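Local coordinates for thiamine-biosynthesis protein ThiS (Geobacter metallireducens GS-15, PDB 3CWI) that probably serves as a ubiquitin-like sulfur carrier in the biosynthesis of the thiazole part of thiamine, at residues 36-41 with 61-66. Sequence-based numbering, arbitrary orientation.
Sequences TVELNG and EFLYFM
Strand 36-39 and the last three residues, 61-63, of strand 59-63 illustrate how antiparallel pairing sorts side chains onto two unlike faces of a sheet. Thr36 with Leu63 and Glu38 with Glu61 are hydrogen-bonded pairs, each closed by two backbone bonds, of which Leu63 N to Thr36 O is almost straight at 177°. Between them Val37 and Phe62 form the non-hydrogen-bonded pair, and Val37 CA directs a CA-H...O contact at Glu61 O.

On the face of that middle pair the two side chains run side by side, and Val37 CG2, beside its own backbone N, meets the Phe62 ring edge-on, in its plane, 3.9 Å from CD1. The opposite face, with Thr36, Glu38, Glu61 and Leu63, is more polar. Both glutamates hold CG anti to the carbonyl carbon and extend beyond it; they cross obliquely, carboxylate planes 74° apart, and Glu38 OE1 lies 3.1 Å from Glu61 OE1, two acceptors without a hydrogen bond between them. This proximity may raise the pKa of one; the hydrogen bond water 2 donates to Glu61 OE1 would partly ease the repulsion. Water 2 also accepts one from Gly41 N. Glu38 OE2 lies 3.1 Å from Leu63 CD1, a tight polar-apolar approach. Phe65 swings its ring back, so that CD1 comes 3.6 Å from Thr36 OG1; water 1 accepts a hydrogen bond from Phe65 N and is also hydrogen-bonded to Thr36 OG1.

Within the beta-grasp fold, strand 59-63 lies between strands 2-5 and 36-39. Val37 and Phe62 pack on Leu24 of helix 20-26, whereas Thr36 and Glu38 touch Val43 of strand 42-43.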
ATOM      1  N   THR A  36      -6.860   1.495  -5.456  1.00 23.64           N
ATOM      2  CA  THR A  36      -6.910   0.093  -5.062  1.00 26.20           C
ATOM      3  C   THR A  36      -5.520  -0.329  -4.613  1.00 25.02           C
ATOM      4  O   THR A  36      -4.524  -0.038  -5.285  1.00 20.81           O
ATOM      5  CB  THR A  36      -7.332  -0.824  -6.235  1.00 27.72           C
ATOM      6  OG1 THR A  36      -8.673  -0.516  -6.633  1.00 30.36           O
ATOM      7  CG2 THR A  36      -7.244  -2.289  -5.823  1.00 21.51           C
ATOM      8  N   VAL A  37      -5.445  -1.020  -3.482  1.00 18.96           N
ATOM      9  CA  VAL A  37      -4.151  -1.455  -2.973  1.00 21.77           C
ATOM     10  C   VAL A  37      -3.957  -2.959  -3.037  1.00 19.00           C
ATOM     11  O   VAL A  37      -4.818  -3.721  -2.610  1.00 17.31           O
ATOM     12  CB  VAL A  37      -3.949  -1.008  -1.509  1.00 21.57           C
ATOM     13  CG1 VAL A  37      -2.569  -1.450  -1.018  1.00 21.36           C
ATOM     14  CG2 VAL A  37      -4.087   0.509  -1.401  1.00 20.30           C
ATOM     15  N   GLU A  38      -2.818  -3.378  -3.581  1.00 19.48           N
ATOM     16  CA  GLU A  38      -2.485  -4.795  -3.662  1.00 15.28           C
ATOM     17  C   GLU A  38      -1.275  -5.049  -2.779  1.00 20.16           C
ATOM     18  O   GLU A  38      -0.308  -4.289  -2.805  1.00 17.35           O
ATOM     19  CB  GLU A  38      -2.169  -5.218  -5.102  1.00 22.34           C
ATOM     20  CG  GLU A  38      -3.389  -5.634  -5.911  1.00 48.05           C
ATOM     21  CD  GLU A  38      -3.025  -6.268  -7.245  1.00 53.76           C
ATOM     22  OE1 GLU A  38      -2.262  -7.263  -7.248  1.00 50.93           O
ATOM     23  OE2 GLU A  38      -3.507  -5.776  -8.289  1.00 59.07           O
ATOM     24  N   LEU A  39      -1.351  -6.109  -1.980  1.00 18.07           N
ATOM     25  CA  LEU A  39      -0.264  -6.483  -1.084  1.00 23.40           C
ATOM     26  C   LEU A  39       0.103  -7.924  -1.401  1.00 23.41           C
ATOM     27  O   LEU A  39      -0.723  -8.830  -1.272  1.00 20.08           O
ATOM     28  CB  LEU A  39      -0.707  -6.358   0.379  1.00 20.23           C
ATOM     29  CG  LEU A  39       0.294  -6.842   1.428  1.00 22.51           C
ATOM     30  CD1 LEU A  39       1.638  -6.118   1.247  1.00 20.57           C
ATOM     31  CD2 LEU A  39      -0.266  -6.580   2.815  1.00 20.87           C
ATOM     32  N   ASN A  40       1.344  -8.121  -1.832  1.00 20.41           N
ATOM     33  CA  ASN A  40       1.851  -9.439  -2.199  1.00 22.58           C
ATOM     34  C   ASN A  40       0.940 -10.156  -3.203  1.00 24.27           C
ATOM     35  O   ASN A  40       0.669 -11.354  -3.082  1.00 27.16           O
ATOM     36  CB  ASN A  40       2.075 -10.297  -0.944  1.00 23.11           C
ATOM     37  CG  ASN A  40       3.155  -9.716  -0.033  1.00 25.27           C
ATOM     38  OD1 ASN A  40       4.062  -9.024  -0.501  1.00 15.56           O
ATOM     39  ND2 ASN A  40       3.075 -10.015   1.262  1.00 21.93           N
ATOM     40  N   GLY A  41       0.470  -9.397  -4.192  1.00 26.12           N
ATOM     41  CA  GLY A  41      -0.365  -9.943  -5.249  1.00 30.94           C
ATOM     42  C   GLY A  41      -1.830 -10.157  -4.946  1.00 34.00           C
ATOM     43  O   GLY A  41      -2.542 -10.808  -5.716  1.00 33.27           O
ATOM     44  N   GLU A  61       1.271  -2.492  -4.252  1.00 18.36           N
ATOM     45  CA  GLU A  61       0.976  -1.862  -5.536  1.00 21.77           C
ATOM     46  C   GLU A  61      -0.226  -0.935  -5.399  1.00 20.67           C
ATOM     47  O   GLU A  61      -1.203  -1.259  -4.729  1.00 16.74           O
ATOM     48  CB  GLU A  61       0.660  -2.932  -6.577  1.00 22.06           C
ATOM     49  CG  GLU A  61       1.755  -3.947  -6.797  1.00 34.74           C
ATOM     50  CD  GLU A  61       1.268  -5.127  -7.616  1.00 43.85           C
ATOM     51  OE1 GLU A  61       0.493  -5.950  -7.078  1.00 55.98           O
ATOM     52  OE2 GLU A  61       1.647  -5.226  -8.797  1.00 48.20           O
ATOM     53  N   PHE A  62      -0.137   0.222  -6.036  1.00 17.32           N
ATOM     54  CA  PHE A  62      -1.217   1.187  -6.009  1.00 22.80           C
ATOM     55  C   PHE A  62      -1.787   1.285  -7.416  1.00 21.95           C
ATOM     56  O   PHE A  62      -1.087   1.667  -8.353  1.00 24.36           O
ATOM     57  CB  PHE A  62      -0.702   2.545  -5.530  1.00 17.51           C
ATOM     58  CG  PHE A  62      -0.126   2.509  -4.144  1.00 23.43           C
ATOM     59  CD1 PHE A  62      -0.902   2.102  -3.070  1.00 18.91           C
ATOM     60  CD2 PHE A  62       1.202   2.850  -3.915  1.00 25.84           C
ATOM     61  CE1 PHE A  62      -0.369   2.029  -1.788  1.00 20.41           C
ATOM     62  CE2 PHE A  62       1.747   2.780  -2.634  1.00 18.12           C
ATOM     63  CZ  PHE A  62       0.962   2.371  -1.578  1.00 20.83           C
ATOM     64  N   LEU A  63      -3.054   0.911  -7.559  1.00 20.82           N
ATOM     65  CA  LEU A  63      -3.709   0.929  -8.862  1.00 19.24           C
ATOM     66  C   LEU A  63      -4.987   1.772  -8.839  1.00 20.61           C
ATOM     67  O   LEU A  63      -5.651   1.889  -7.805  1.00 18.16           O
ATOM     68  CB  LEU A  63      -4.052  -0.502  -9.293  1.00 23.91           C
ATOM     69  CG  LEU A  63      -3.024  -1.620  -9.052  1.00 27.16           C
ATOM     70  CD1 LEU A  63      -3.603  -2.938  -9.542  1.00 36.46           C
ATOM     71  CD2 LEU A  63      -1.718  -1.312  -9.759  1.00 38.65           C
ATOM     72  N   TYR A  64      -5.324   2.356  -9.987  1.00 17.43           N
ATOM     73  CA  TYR A  64      -6.523   3.177 -10.098  1.00 21.26           C
ATOM     74  C   TYR A  64      -7.386   2.685 -11.248  1.00 22.24           C
ATOM     75  O   TYR A  64      -6.954   2.687 -12.397  1.00 20.64           O
ATOM     76  CB  TYR A  64      -6.167   4.644 -10.352  1.00 22.02           C
ATOM     77  CG  TYR A  64      -5.292   5.276  -9.298  1.00 26.32           C
ATOM     78  CD1 TYR A  64      -3.902   5.153  -9.349  1.00 35.31           C
ATOM     79  CD2 TYR A  64      -5.852   6.009  -8.255  1.00 24.40           C
ATOM     80  CE1 TYR A  64      -3.090   5.756  -8.385  1.00 32.27           C
ATOM     81  CE2 TYR A  64      -5.056   6.611  -7.293  1.00 29.32           C
ATOM     82  CZ  TYR A  64      -3.678   6.481  -7.363  1.00 35.75           C
ATOM     83  OH  TYR A  64      -2.895   7.080  -6.405  1.00 33.97           O
ATOM     84  N   PHE A  65      -8.607   2.271 -10.937  1.00 25.75           N
ATOM     85  CA  PHE A  65      -9.518   1.790 -11.962  1.00 26.08           C
ATOM     86  C   PHE A  65     -10.590   2.825 -12.294  1.00 33.70           C
ATOM     87  O   PHE A  65     -11.239   3.369 -11.401  1.00 30.75           O
ATOM     88  CB  PHE A  65     -10.176   0.491 -11.508  1.00 26.45           C
ATOM     89  CG  PHE A  65      -9.207  -0.636 -11.309  1.00 39.84           C
ATOM     90  CD1 PHE A  65      -8.307  -0.621 -10.247  1.00 30.15           C
ATOM     91  CD2 PHE A  65      -9.181  -1.709 -12.198  1.00 35.47           C
ATOM     92  CE1 PHE A  65      -7.391  -1.660 -10.073  1.00 39.70           C
ATOM     93  CE2 PHE A  65      -8.270  -2.750 -12.036  1.00 33.01           C
ATOM     94  CZ  PHE A  65      -7.371  -2.726 -10.969  1.00 30.81           C
HETATM   95  N   MSE A  66     -10.760   3.093 -13.585  1.00 31.33           N
HETATM   96  CA  MSE A  66     -11.757   4.042 -14.075  1.00 39.95           C
HETATM   97  C   MSE A  66     -12.378   3.447 -15.336  1.00 36.53           C
HETATM   98  O   MSE A  66     -11.671   2.869 -16.163  1.00 30.52           O
HETATM   99  CB  MSE A  66     -11.096   5.379 -14.408  1.00 44.60           C
HETATM  100  CG  MSE A  66     -10.356   6.013 -13.248  1.00 67.65           C
HETATM  101 SE   MSE A  66      -8.737   6.876 -13.853  1.00 98.16          SE
HETATM  102  CE  MSE A  66      -7.712   5.264 -14.203  1.00 79.87           C
TER
HETATM  103  O   HOH W   1      -9.240   1.997  -8.103  1.00 25.45           O
HETATM  104  O   HOH W   2       1.337  -6.778  -4.611  1.00 28.06           O